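PDB 4UUC: ankyrin repeat and SOCS BOX protein 11 from Homo sapiens, which recognises substrates such as BIK, DIRAS2 and RPN1 for a cullin-5-RING E3 ubiquitin ligase, this chain being the ankyrin repeat domain of the protein. Local coordinates for residues 18-23 and 53-58; 104-109 and 116-121; 149-154 and 180-185; 173-178 and 201-206. All coordinates share one frame; numbering follows the deposited sequence.

Contact 1: residues 18-23 and 53-58; sequences LALKTL and AKALLE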
loop_
_atom_site.group_PDB
_atom_site.type_symbol
_atom_site.label_atom_id
_atom_site.label_comp_id
_atom_site.label_asym_id
_atom_site.label_seq_id
_atom_site.Cartn_x
_atom_site.Cartn_y
_atom_site.Cartn_z
ATOM N N LEU A 18 -9.397 27.268 -3.320
ATOM C CA LEU A 18 -9.421 28.687 -3.660
ATOM C C LEU A 18 -8.366 29.460 -2.865
ATOM O O LEU A 18 -7.670 30.310 -3.422
ATOM C CB LEU A 18 -10.812 29.275 -3.433
ATOM C CG LEU A 18 -11.925 28.670 -4.302
ATOM C CD1 LEU A 18 -13.199 29.476 -4.137
ATOM C CD2 LEU A 18 -11.552 28.573 -5.783
ATOM N N ALA A 19 -8.228 29.158 -1.576
ATOM C CA ALA A 19 -7.179 29.785 -0.768
ATOM C C ALA A 19 -5.791 29.407 -1.291
ATOM O O ALA A 19 -4.906 30.258 -1.406
ATOM C CB ALA A 19 -7.321 29.390 0.689
ATOM N N LEU A 20 -5.607 28.131 -1.613
ATOM C CA LEU A 20 -4.334 27.655 -2.137
ATOM C C LEU A 20 -3.950 28.388 -3.426
ATOM O O LEU A 20 -2.829 28.879 -3.560
ATOM C CB LEU A 20 -4.395 26.148 -2.386
ATOM C CG LEU A 20 -3.111 25.531 -2.930
ATOM C CD1 LEU A 20 -2.531 24.536 -1.936
ATOM C CD2 LEU A 20 -3.367 24.881 -4.277
ATOM N N LYS A 21 -4.882 28.465 -4.370
ATOM C CA LYS A 21 -4.615 29.120 -5.645
ATOM C C LYS A 21 -4.397 30.620 -5.459
ATOM O O LYS A 21 -3.611 31.229 -6.183
ATOM C CB LYS A 21 -5.758 28.864 -6.627
ATOM C CG LYS A 21 -5.841 27.413 -7.079
ATOM C CD LYS A 21 -7.028 27.172 -7.999
ATOM C CE LYS A 21 -6.762 27.668 -9.409
ATOM N NZ LYS A 21 -5.778 26.809 -10.121
ATOM N N THR A 22 -5.070 31.207 -4.475
ATOM C CA THR A 22 -4.897 32.627 -4.190
ATOM C C THR A 22 -3.475 32.880 -3.697
ATOM O O THR A 22 -2.810 33.813 -4.147
ATOM C CB THR A 22 -5.921 33.126 -3.148
ATOM O OG1 THR A 22 -7.248 32.969 -3.668
ATOM C CG2 THR A 22 -5.694 34.597 -2.818
ATOM N N LEU A 23 -3.011 32.041 -2.777
ATOM C CA LEU A 23 -1.653 32.149 -2.250
ATOM C C LEU A 23 -0.601 31.945 -3.344
ATOM O O LEU A 23 0.390 32.668 -3.398
ATOM C CB LEU A 23 -1.444 31.135 -1.122
ATOM C CG LEU A 23 -2.188 31.441 0.180
ATOM C CD1 LEU A 23 -2.248 30.213 1.080
ATOM C CD2 LEU A 23 -1.524 32.599 0.906
ATOM N N ALA A 53 -3.336 19.314 -5.272
ATOM C CA ALA A 53 -2.115 18.658 -5.729
ATOM C C ALA A 53 -1.767 19.093 -7.154
ATOM O O ALA A 53 -0.623 19.450 -7.431
ATOM C CB ALA A 53 -2.260 17.143 -5.651
ATOM N N LYS A 54 -2.756 19.096 -8.044
ATOM C CA LYS A 54 -2.503 19.433 -9.445
ATOM C C LYS A 54 -2.089 20.890 -9.601
ATOM O O LYS A 54 -1.203 21.199 -10.395
ATOM C CB LYS A 54 -3.729 19.154 -10.317
ATOM C CG LYS A 54 -3.444 19.326 -11.806
ATOM C CD LYS A 54 -4.636 18.956 -12.668
ATOM C CE LYS A 54 -4.282 19.039 -14.147
ATOM N NZ LYS A 54 -5.432 18.697 -15.024
ATOM N N ALA A 55 -2.728 21.778 -8.845
ATOM C CA ALA A 55 -2.394 23.197 -8.890
ATOM C C ALA A 55 -0.948 23.418 -8.447
ATOM O O ALA A 55 -0.231 24.245 -9.012
ATOM C CB ALA A 55 -3.349 23.996 -8.018
ATOM N N LEU A 56 -0.520 22.669 -7.436
ATOM C CA LEU A 56 0.851 22.756 -6.954
ATOM C C LEU A 56 1.820 22.210 -8.009
ATOM O O LEU A 56 2.868 22.806 -8.268
ATOM C CB LEU A 56 1.005 21.994 -5.635
ATOM C CG LEU A 56 0.328 22.638 -4.419
ATOM C CD1 LEU A 56 0.175 21.636 -3.285
ATOM C CD2 LEU A 56 1.112 23.851 -3.947
ATOM N N LEU A 57 1.455 21.089 -8.626
ATOM C CA LEU A 57 2.283 20.473 -9.662
ATOM C C LEU A 57 2.411 21.377 -10.886
ATOM O O LEU A 57 3.480 21.468 -11.490
ATOM C CB LEU A 57 1.704 19.114 -10.069
ATOM C CG LEU A 57 1.910 18.016 -9.025
ATOM C CD1 LEU A 57 1.001 16.827 -9.302
ATOM C CD2 LEU A 57 3.374 17.582 -8.968
ATOM N N GLU A 58 1.315 22.045 -11.240
ATOM C CA GLU A 58 1.298 22.972 -12.369
ATOM C C GLU A 58 2.243 24.146 -12.137
ATOM O O GLU A 58 2.722 24.766 -13.087
ATOM C CB GLU A 58 -0.124 23.489 -12.614
ATOM C CG GLU A 58 -1.029 22.495 -13.329
ATOM C CD GLU A 58 -2.479 22.948 -13.402
ATOM O OE1 GLU A 58 -2.875 23.855 -12.637
ATOM O OE2 GLU A 58 -3.227 22.391 -14.232
HETATM O O HOH W 1 -5.247 23.934 -11.547
#
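Helices 18-23 and 53-58 run almost parallel, their axes 12° apart and 10.3 Å from each other, with the CA atoms of K21 and A55 as the nearest backbone pair; L20 reaches across to A55 and L56. They are the second helices of ankyrin repeats 1 and 2, stacked side by side as in ankyrin repeat proteins. At this axis distance L20 does most of the reaching: with chi1 at -180° turning CG directly away from the backbone N, the isobutyl group stretches toward the neighbouring helix and divides its methyls between two residues. L20 CD2 lies against A55 CB at 3.8 Å, and L20 CD1 approaches CD1 of L56 at 4.2 Å, the two leucines crossing at about a right angle. L8, A11 and A12 of helix 7-14 touch L20 as well, and L8 also reaches L56, so the first helix of repeat 1 also borders this apolar patch. On the solvent side the polar ends take over. K21 curls its chain over the gap until NZ is 4.3 Å from A55 CB. The ammonium and the carboxylate of E58 do not meet directly; a water donates to E58 OE1 at 2.6 Å and accepts a weak bond from K21 NZ.

Contact 2: residues 104-109 and 116-121; sequences SPIHEA and ECMEIL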
loop_
_atom_site.group_PDB
_atom_site.type_symbol
_atom_site.label_atom_id
_atom_site.label_comp_id
_atom_site.label_asym_id
_atom_site.label_seq_id
_atom_site.Cartn_x
_atom_site.Cartn_y
_atom_site.Cartn_z
ATOM N N SER A 104 7.197 2.416 0.702
ATOM C CA SER A 104 6.583 1.810 -0.479
ATOM C C SER A 104 5.107 2.181 -0.609
ATOM O O SER A 104 4.322 1.878 0.282
ATOM C CB SER A 104 6.713 0.285 -0.426
ATOM O OG SER A 104 6.032 -0.320 -1.509
ATOM N N PRO A 105 4.726 2.827 -1.725
ATOM C CA PRO A 105 3.317 3.201 -1.892
ATOM C C PRO A 105 2.356 2.016 -1.966
ATOM O O PRO A 105 1.311 2.061 -1.310
ATOM C CB PRO A 105 3.317 3.975 -3.215
ATOM C CG PRO A 105 4.703 4.517 -3.332
ATOM C CD PRO A 105 5.580 3.450 -2.755
ATOM N N ILE A 106 2.680 0.982 -2.738
ATOM C CA ILE A 106 1.718 -0.101 -2.936
ATOM C C ILE A 106 1.458 -0.868 -1.632
ATOM O O ILE A 106 0.325 -1.276 -1.376
ATOM C CB ILE A 106 2.167 -1.087 -4.049
ATOM C CG1 ILE A 106 0.983 -1.966 -4.471
ATOM C CG2 ILE A 106 3.365 -1.931 -3.610
ATOM C CD1 ILE A 106 1.278 -2.894 -5.636
ATOM N N HIS A 107 2.478 -1.034 -0.794
ATOM C CA HIS A 107 2.299 -1.775 0.454
ATOM C C HIS A 107 1.397 -1.025 1.431
ATOM O O HIS A 107 0.605 -1.640 2.145
ATOM C CB HIS A 107 3.653 -2.079 1.097
ATOM C CG HIS A 107 4.475 -3.053 0.315
ATOM N ND1 HIS A 107 5.171 -2.694 -0.820
ATOM C CD2 HIS A 107 4.685 -4.382 0.480
ATOM C CE1 HIS A 107 5.784 -3.756 -1.311
ATOM N NE2 HIS A 107 5.508 -4.792 -0.539
ATOM N N GLU A 108 1.494 0.301 1.448
ATOM C CA GLU A 108 0.611 1.102 2.290
ATOM C C GLU A 108 -0.814 1.081 1.744
ATOM O O GLU A 108 -1.779 0.973 2.509
ATOM C CB GLU A 108 1.115 2.541 2.394
ATOM C CG GLU A 108 0.339 3.399 3.388
ATOM C CD GLU A 108 0.492 2.935 4.828
ATOM O OE1 GLU A 108 1.497 2.260 5.141
ATOM O OE2 GLU A 108 -0.396 3.250 5.650
ATOM N N ALA A 109 -0.951 1.183 0.425
ATOM C CA ALA A 109 -2.275 1.124 -0.197
ATOM C C ALA A 109 -2.981 -0.178 0.167
ATOM O O ALA A 109 -4.154 -0.169 0.557
ATOM C CB ALA A 109 -2.169 1.262 -1.706
ATOM N N GLU A 116 -8.158 0.206 -5.574
ATOM C CA GLU A 116 -7.998 0.922 -6.837
ATOM C C GLU A 116 -6.591 1.520 -6.953
ATOM O O GLU A 116 -5.965 1.438 -8.012
ATOM C CB GLU A 116 -9.050 2.024 -6.997
ATOM C CG GLU A 116 -8.926 2.765 -8.329
ATOM C CD GLU A 116 -10.102 3.674 -8.641
ATOM O OE1 GLU A 116 -10.976 3.861 -7.767
ATOM O OE2 GLU A 116 -10.148 4.206 -9.773
ATOM N N CYS A 117 -6.102 2.125 -5.874
ATOM C CA CYS A 117 -4.741 2.652 -5.856
ATOM C C CYS A 117 -3.724 1.542 -6.148
ATOM O O CYS A 117 -2.771 1.743 -6.901
ATOM C CB CYS A 117 -4.445 3.319 -4.510
ATOM S SG CYS A 117 -5.383 4.845 -4.229
ATOM N N MET A 118 -3.940 0.371 -5.555
ATOM C CA MET A 118 -3.097 -0.796 -5.810
ATOM C C MET A 118 -3.075 -1.142 -7.301
ATOM O O MET A 118 -2.008 -1.321 -7.890
ATOM C CB MET A 118 -3.597 -1.993 -4.994
ATOM C CG MET A 118 -2.751 -3.257 -5.100
ATOM S SD MET A 118 -3.610 -4.726 -4.468
ATOM C CE MET A 118 -4.827 -4.986 -5.758
ATOM N N GLU A 119 -4.255 -1.219 -7.909
ATOM C CA GLU A 119 -4.363 -1.611 -9.310
ATOM C C GLU A 119 -3.690 -0.608 -10.237
ATOM O O GLU A 119 -3.046 -0.998 -11.208
ATOM C CB GLU A 119 -5.830 -1.784 -9.700
ATOM C CG GLU A 119 -6.484 -2.983 -9.039
ATOM C CD GLU A 119 -7.876 -3.259 -9.574
ATOM O OE1 GLU A 119 -8.057 -3.224 -10.810
ATOM O OE2 GLU A 119 -8.784 -3.521 -8.760
ATOM N N ILE A 120 -3.836 0.679 -9.938
ATOM C CA ILE A 120 -3.186 1.716 -10.730
ATOM C C ILE A 120 -1.669 1.546 -10.688
ATOM O O ILE A 120 -1.002 1.651 -11.717
ATOM C CB ILE A 120 -3.568 3.130 -10.239
ATOM C CG1 ILE A 120 -5.056 3.389 -10.492
ATOM C CG2 ILE A 120 -2.730 4.195 -10.953
ATOM C CD1 ILE A 120 -5.595 4.637 -9.815
ATOM N N LEU A 121 -1.127 1.280 -9.503
ATOM C CA LEU A 121 0.315 1.102 -9.357
ATOM C C LEU A 121 0.797 -0.128 -10.125
ATOM O O LEU A 121 1.851 -0.098 -10.761
ATOM C CB LEU A 121 0.699 0.983 -7.881
ATOM C CG LEU A 121 0.558 2.263 -7.050
ATOM C CD1 LEU A 121 0.737 1.954 -5.570
ATOM C CD2 LEU A 121 1.554 3.319 -7.496
#
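L121 drives one methyl, CD1, against the backbone of I106 in the helix-turn-helix hairpin of ankyrin repeat 4. L121 CD1 is 3.5 Å from I106 CA, tighter than usual for two carbons, and 3.7 Å from I106 CB. The two side chains slide past each other in opposite directions, so L121 lies mainly against the root of I106, while CG1 and CD1 of I106 also meet M118. P105 CB lies 4.0 Å from L121 CD1. Chi1 of I106 (-165°) swings CG1 beside its carbonyl carbon and out to M118; I106 CG1 is 4.0 Å from M118 CG. Nearer the turn of the hairpin, A109 CB faces C117 CB at 4.2 Å, a small-on-small pair.

These contacts are set by two helices packed antiparallel, 156° between their directions and 8.9 Å between their axes. C78 of helix 73-80 touches both P105 and L121, V86 of helix 83-91 lies against C117, and V126 adjoins both I106 and L121, so the preceding repeat and the following loop border the apolar seam. M118 bends at chi3 and takes its sulfur end away from I106, toward helix 148-156 of the next repeat. At the N-terminus of helix 105-111, S104 occupies the N-cap position. H107 points away from the seam, and its ring packs edge-to-face with H130. The imidazole is tied back to the start of its own helix by a hydrogen bond between H107 ND1 and S104 OG, 2.6 Å long.

Contact 3: residues 149-154 and 180-185; sequences DCVKKL and VEVIHL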
loop_
_atom_site.group_PDB
_atom_site.type_symbol
_atom_site.label_atom_id
_atom_site.label_comp_id
_atom_site.label_asym_id
_atom_site.label_seq_id
_atom_site.Cartn_x
_atom_site.Cartn_y
_atom_site.Cartn_z
ATOM N N ASP A 149 -10.750 -8.317 -1.024
ATOM C CA ASP A 149 -10.790 -7.888 -2.420
ATOM C C ASP A 149 -9.381 -7.722 -2.992
ATOM O O ASP A 149 -9.136 -8.041 -4.154
ATOM C CB ASP A 149 -11.566 -6.577 -2.563
ATOM C CG ASP A 149 -13.051 -6.738 -2.285
ATOM O OD1 ASP A 149 -13.565 -7.877 -2.378
ATOM O OD2 ASP A 149 -13.707 -5.717 -1.981
ATOM N N CYS A 150 -8.456 -7.219 -2.178
ATOM C CA CYS A 150 -7.067 -7.068 -2.611
ATOM C C CYS A 150 -6.398 -8.426 -2.814
ATOM O O CYS A 150 -5.648 -8.618 -3.774
ATOM C CB CYS A 150 -6.271 -6.240 -1.597
ATOM S SG CYS A 150 -6.673 -4.480 -1.614
ATOM N N VAL A 151 -6.675 -9.364 -1.913
ATOM C CA VAL A 151 -6.157 -10.722 -2.037
ATOM C C VAL A 151 -6.648 -11.339 -3.342
ATOM O O VAL A 151 -5.861 -11.882 -4.113
ATOM C CB VAL A 151 -6.585 -11.608 -0.836
ATOM C CG1 VAL A 151 -6.276 -13.081 -1.092
ATOM C CG2 VAL A 151 -5.894 -11.146 0.445
ATOM N N LYS A 152 -7.950 -11.238 -3.591
ATOM C CA LYS A 152 -8.544 -11.825 -4.788
ATOM C C LYS A 152 -7.931 -11.241 -6.056
ATOM O O LYS A 152 -7.528 -11.977 -6.957
ATOM C CB LYS A 152 -10.059 -11.614 -4.793
ATOM C CG LYS A 152 -10.751 -12.217 -6.007
ATOM C CD LYS A 152 -12.251 -12.266 -5.815
ATOM C CE LYS A 152 -12.938 -12.978 -6.974
ATOM N NZ LYS A 152 -12.895 -12.176 -8.226
ATOM N N LYS A 153 -7.838 -9.916 -6.110
ATOM C CA LYS A 153 -7.304 -9.230 -7.284
ATOM C C LYS A 153 -5.834 -9.566 -7.529
ATOM O O LYS A 153 -5.433 -9.813 -8.664
ATOM C CB LYS A 153 -7.478 -7.717 -7.132
ATOM C CG LYS A 153 -7.181 -6.926 -8.398
ATOM C CD LYS A 153 -8.265 -7.130 -9.451
ATOM C CE LYS A 153 -7.813 -6.655 -10.819
ATOM N NZ LYS A 153 -8.885 -6.821 -11.842
ATOM N N LEU A 154 -5.031 -9.565 -6.469
ATOM C CA LEU A 154 -3.609 -9.885 -6.585
ATOM C C LEU A 154 -3.389 -11.300 -7.124
ATOM O O LEU A 154 -2.541 -11.516 -7.988
ATOM C CB LEU A 154 -2.917 -9.724 -5.230
ATOM C CG LEU A 154 -2.663 -8.275 -4.806
ATOM C CD1 LEU A 154 -2.341 -8.190 -3.318
ATOM C CD2 LEU A 154 -1.531 -7.664 -5.626
ATOM N N VAL A 180 -11.800 -16.258 6.880
ATOM C CA VAL A 180 -11.910 -17.554 6.223
ATOM C C VAL A 180 -11.842 -17.435 4.701
ATOM O O VAL A 180 -11.239 -18.285 4.043
ATOM C CB VAL A 180 -13.230 -18.259 6.636
ATOM C CG1 VAL A 180 -13.547 -19.457 5.731
ATOM C CG2 VAL A 180 -13.158 -18.702 8.089
ATOM N N GLU A 181 -12.455 -16.394 4.140
ATOM C CA GLU A 181 -12.459 -16.214 2.688
ATOM C C GLU A 181 -11.030 -16.165 2.132
ATOM O O GLU A 181 -10.748 -16.743 1.082
ATOM C CB GLU A 181 -13.239 -14.956 2.299
ATOM C CG GLU A 181 -14.753 -15.164 2.397
ATOM C CD GLU A 181 -15.577 -13.993 1.875
ATOM O OE1 GLU A 181 -15.208 -12.824 2.124
ATOM O OE2 GLU A 181 -16.604 -14.253 1.213
ATOM N N VAL A 182 -10.131 -15.507 2.856
ATOM C CA VAL A 182 -8.732 -15.418 2.443
ATOM C C VAL A 182 -8.056 -16.797 2.434
ATOM O O VAL A 182 -7.289 -17.109 1.522
ATOM C CB VAL A 182 -7.957 -14.449 3.359
ATOM C CG1 VAL A 182 -6.449 -14.536 3.113
ATOM C CG2 VAL A 182 -8.445 -13.026 3.144
ATOM N N ILE A 183 -8.339 -17.615 3.444
ATOM C CA ILE A 183 -7.793 -18.969 3.511
ATOM C C ILE A 183 -8.176 -19.772 2.265
ATOM O O ILE A 183 -7.318 -20.400 1.634
ATOM C CB ILE A 183 -8.282 -19.718 4.777
ATOM C CG1 ILE A 183 -7.818 -18.999 6.048
ATOM C CG2 ILE A 183 -7.786 -21.165 4.787
ATOM C CD1 ILE A 183 -6.309 -19.018 6.284
ATOM N N HIS A 184 -9.454 -19.757 1.900
ATOM C CA HIS A 184 -9.904 -20.552 0.755
ATOM C C HIS A 184 -9.385 -19.988 -0.569
ATOM O O HIS A 184 -9.061 -20.748 -1.484
ATOM C CB HIS A 184 -11.433 -20.647 0.732
ATOM C CG HIS A 184 -11.992 -21.499 1.828
ATOM N ND1 HIS A 184 -11.567 -22.792 2.052
ATOM C CD2 HIS A 184 -12.935 -21.245 2.766
ATOM C CE1 HIS A 184 -12.226 -23.298 3.080
ATOM N NE2 HIS A 184 -13.062 -22.379 3.530
ATOM N N LEU A 185 -9.285 -18.666 -0.668
ATOM C CA LEU A 185 -8.737 -18.035 -1.868
ATOM C C LEU A 185 -7.283 -18.441 -2.089
ATOM O O LEU A 185 -6.906 -18.806 -3.199
ATOM C CB LEU A 185 -8.841 -16.510 -1.779
ATOM C CG LEU A 185 -10.181 -15.879 -2.175
ATOM C CD1 LEU A 185 -10.231 -14.426 -1.733
ATOM C CD2 LEU A 185 -10.404 -15.979 -3.668
#
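V151 and L185 carry most of the apolar contact between helices 149-154 and 180-185, the second helices of ankyrin repeats 5 and 6. These helices lie nearly parallel, 11° between axes 10.1 Å apart. At this spacing the meeting depends on how each branched side chain is turned. V151 (chi1 169°) sets CG1 opposite its backbone N and CG2 opposite its carbonyl carbon, and the two methyls go to different partners. V151 CG2 meets CG2 of V182 at 4.2 Å. V182 has adopted the same rotamer, yet the two valines cross at about a right angle, touching through one methyl each. The other methyl, V151 CG1, comes to L185 CD1, also at 4.2 Å.

L185 sends its CG anti to the carbonyl carbon (chi1 -83°), an arm that brings CD1 across the gap to both V151 and K152. From K152 it is the first carbon, CB, that meets L185 CD1. The rest of the lysine leads away from L185, extended until a bend at chi4, and its NZ forms a salt bridge with E156 one turn further along the same helix. The apolar base of K152 thus edges the contact while its charge is answered within its own helix.

C143 of helix 138-144 touches both V151 and V182, and A174 of helix 170-175 touches V182, so first helices of both repeats border the seam. Across it, methyl and methylene carbons meet at ordinary van der Waals distances, consistent with a partly buried interface held mainly by apolar contact rather than by directed bonds.

Contact 4: residues 173-178 and 201-206; sequences AAARQS and KSALDL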
loop_
_atom_site.group_PDB
_atom_site.type_symbol
_atom_site.label_atom_id
_atom_site.label_comp_id
_atom_site.label_asym_id
_atom_site.label_seq_id
_atom_site.Cartn_x
_atom_site.Cartn_y
_atom_site.Cartn_z
ATOM N N ALA A 173 0.384 -15.750 7.380
ATOM C CA ALA A 173 -0.172 -14.479 7.824
ATOM C C ALA A 173 -1.685 -14.582 7.988
ATOM O O ALA A 173 -2.239 -14.124 8.982
ATOM C CB ALA A 173 0.170 -13.377 6.848
ATOM N N ALA A 174 -2.342 -15.198 7.010
ATOM C CA ALA A 174 -3.792 -15.346 7.042
ATOM C C ALA A 174 -4.238 -16.213 8.221
ATOM O O ALA A 174 -5.297 -15.977 8.807
ATOM C CB ALA A 174 -4.293 -15.939 5.725
ATOM N N ALA A 175 -3.424 -17.205 8.566
ATOM C CA ALA A 175 -3.742 -18.132 9.651
ATOM C C ALA A 175 -3.786 -17.431 11.007
ATOM O O ALA A 175 -4.485 -17.874 11.916
ATOM C CB ALA A 175 -2.733 -19.271 9.679
ATOM N N ARG A 176 -3.028 -16.345 11.141
ATOM C CA ARG A 176 -2.999 -15.582 12.385
ATOM C C ARG A 176 -4.180 -14.622 12.510
ATOM O O ARG A 176 -4.417 -14.066 13.587
ATOM C CB ARG A 176 -1.701 -14.783 12.494
ATOM C CG ARG A 176 -0.452 -15.619 12.616
ATOM C CD ARG A 176 0.719 -14.744 13.031
ATOM N NE ARG A 176 1.999 -15.428 12.900
ATOM C CZ ARG A 176 2.713 -15.485 11.779
ATOM N NH1 ARG A 176 2.277 -14.900 10.671
ATOM N NH2 ARG A 176 3.869 -16.130 11.765
ATOM N N GLN A 177 -4.899 -14.413 11.410
ATOM C CA GLN A 177 -6.044 -13.503 11.396
ATOM C C GLN A 177 -7.351 -14.288 11.520
ATOM O O GLN A 177 -7.347 -15.443 11.944
ATOM C CB GLN A 177 -6.057 -12.652 10.121
ATOM C CG GLN A 177 -4.717 -12.046 9.733
ATOM C CD GLN A 177 -4.004 -11.368 10.883
ATOM O OE1 GLN A 177 -4.630 -10.734 11.735
ATOM N NE2 GLN A 177 -2.683 -11.500 10.914
ATOM N N SER A 178 -8.459 -13.653 11.143
ATOM C CA SER A 178 -9.790 -14.208 11.376
ATOM C C SER A 178 -10.654 -14.279 10.113
ATOM O O SER A 178 -11.881 -14.382 10.207
ATOM C CB SER A 178 -10.513 -13.373 12.439
ATOM O OG SER A 178 -9.784 -13.364 13.654
ATOM N N LYS A 201 6.581 -23.418 12.207
ATOM C CA LYS A 201 5.122 -23.564 12.285
ATOM C C LYS A 201 4.471 -23.657 10.908
ATOM O O LYS A 201 4.820 -22.910 9.993
ATOM C CB LYS A 201 4.507 -22.381 13.041
ATOM C CG LYS A 201 5.071 -22.143 14.435
ATOM C CD LYS A 201 4.667 -23.239 15.408
ATOM C CE LYS A 201 5.131 -22.917 16.826
ATOM N NZ LYS A 201 4.767 -23.990 17.793
ATOM N N SER A 202 3.517 -24.572 10.767
ATOM C CA SER A 202 2.635 -24.586 9.608
ATOM C C SER A 202 1.505 -23.583 9.822
ATOM O O SER A 202 1.294 -23.108 10.940
ATOM C CB SER A 202 2.053 -25.978 9.385
ATOM O OG SER A 202 1.155 -26.296 10.434
ATOM N N ALA A 203 0.775 -23.266 8.758
ATOM C CA ALA A 203 -0.370 -22.371 8.878
ATOM C C ALA A 203 -1.363 -22.922 9.903
ATOM O O ALA A 203 -1.855 -22.187 10.757
ATOM C CB ALA A 203 -1.040 -22.175 7.530
ATOM N N LEU A 204 -1.629 -24.224 9.839
ATOM C CA LEU A 204 -2.544 -24.853 10.785
ATOM C C LEU A 204 -2.063 -24.671 12.229
ATOM O O LEU A 204 -2.864 -24.392 13.119
ATOM C CB LEU A 204 -2.708 -26.339 10.463
ATOM C CG LEU A 204 -3.725 -27.113 11.308
ATOM C CD1 LEU A 204 -5.136 -26.541 11.159
ATOM C CD2 LEU A 204 -3.704 -28.584 10.927
ATOM N N ASP A 205 -0.756 -24.807 12.455
ATOM C CA ASP A 205 -0.190 -24.601 13.790
ATOM C C ASP A 205 -0.493 -23.201 14.324
ATOM O O ASP A 205 -0.680 -23.010 15.530
ATOM C CB ASP A 205 1.333 -24.804 13.786
ATOM C CG ASP A 205 1.749 -26.240 13.517
ATOM O OD1 ASP A 205 0.968 -27.173 13.801
ATOM O OD2 ASP A 205 2.885 -26.431 13.026
ATOM N N LEU A 206 -0.519 -22.219 13.427
ATOM C CA LEU A 206 -0.694 -20.823 13.820
ATOM C C LEU A 206 -2.145 -20.456 14.106
ATOM O O LEU A 206 -2.410 -19.498 14.831
ATOM C CB LEU A 206 -0.151 -19.895 12.733
ATOM C CG LEU A 206 1.362 -19.941 12.508
ATOM C CD1 LEU A 206 1.726 -19.147 11.266
ATOM C CD2 LEU A 206 2.109 -19.406 13.722
#
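Apolar packing across the contact centres on A175, whose CB points to segment 201-206 and meets two of its side chains. A203 CB and L206 CB each lie 4.0 Å from A175 CB. The methyl also presses on the backbone, with A175 CB 3.2 Å from A203 O. The small side chains of A175 and A203 are consistent with the close approach of their CA atoms, 5.5 Å apart. L217 of helix 212-220 touches A175 too.

A second kind of contact sets an aliphatic group over a flat charged one. R176 extends its chain from CG to NE across L206, and L206 CD1 sits over one face of the guanidinium, offset toward its rim and 3.7 Å from R176 NH2. CD2 of the same leucine is near NE. R176 NH1 forms a salt bridge with D168, which probably helps hold the guanidinium against L206.

Hydrogen bonds shape each segment from within. S202 is the N-cap of helix 203-206: its OG accepts from D205 N, and S202 N donates in return to D205 OD2 at 3.0 Å, meeting it from above the carboxylate plane. This reciprocal pair is a capping box; D205 OD2 has a salt-bridge partner as well, R196. On the other segment, Q177 folds back so that NE2 reaches A173 O, which R176 N approaches from the opposite face of the carbonyl. The apolar and guanidinium contacts join the first helix of ankyrin repeat 6 to the capped helix 203-206, the side-by-side stacking characteristic of the ankyrin fold.

Overall arrangement
The contacts follow the elongated, all-helical ankyrin array from end to end. Contact 1 joins repeats 1 and 2, contact 2 lies within repeat 4 close to the middle of the chain, and contact 3 bridges repeats 5 and 6 through helices 148-156 and 180-188. Contact 4 links helix 170-175, which lies between those two in the chain, to helix 203-206. Contacts 1 and 4 have centres about 48 Å apart. Contacts 2 and 3, with centres about 17 Å apart, touch where M118 SD packs on L154 CG at 3.7 Å. Contacts 3 and 4 alternate along the chain and meet through V182, I183 and A174. Packing within and between repeats builds the extended domain of this substrate-recognition protein.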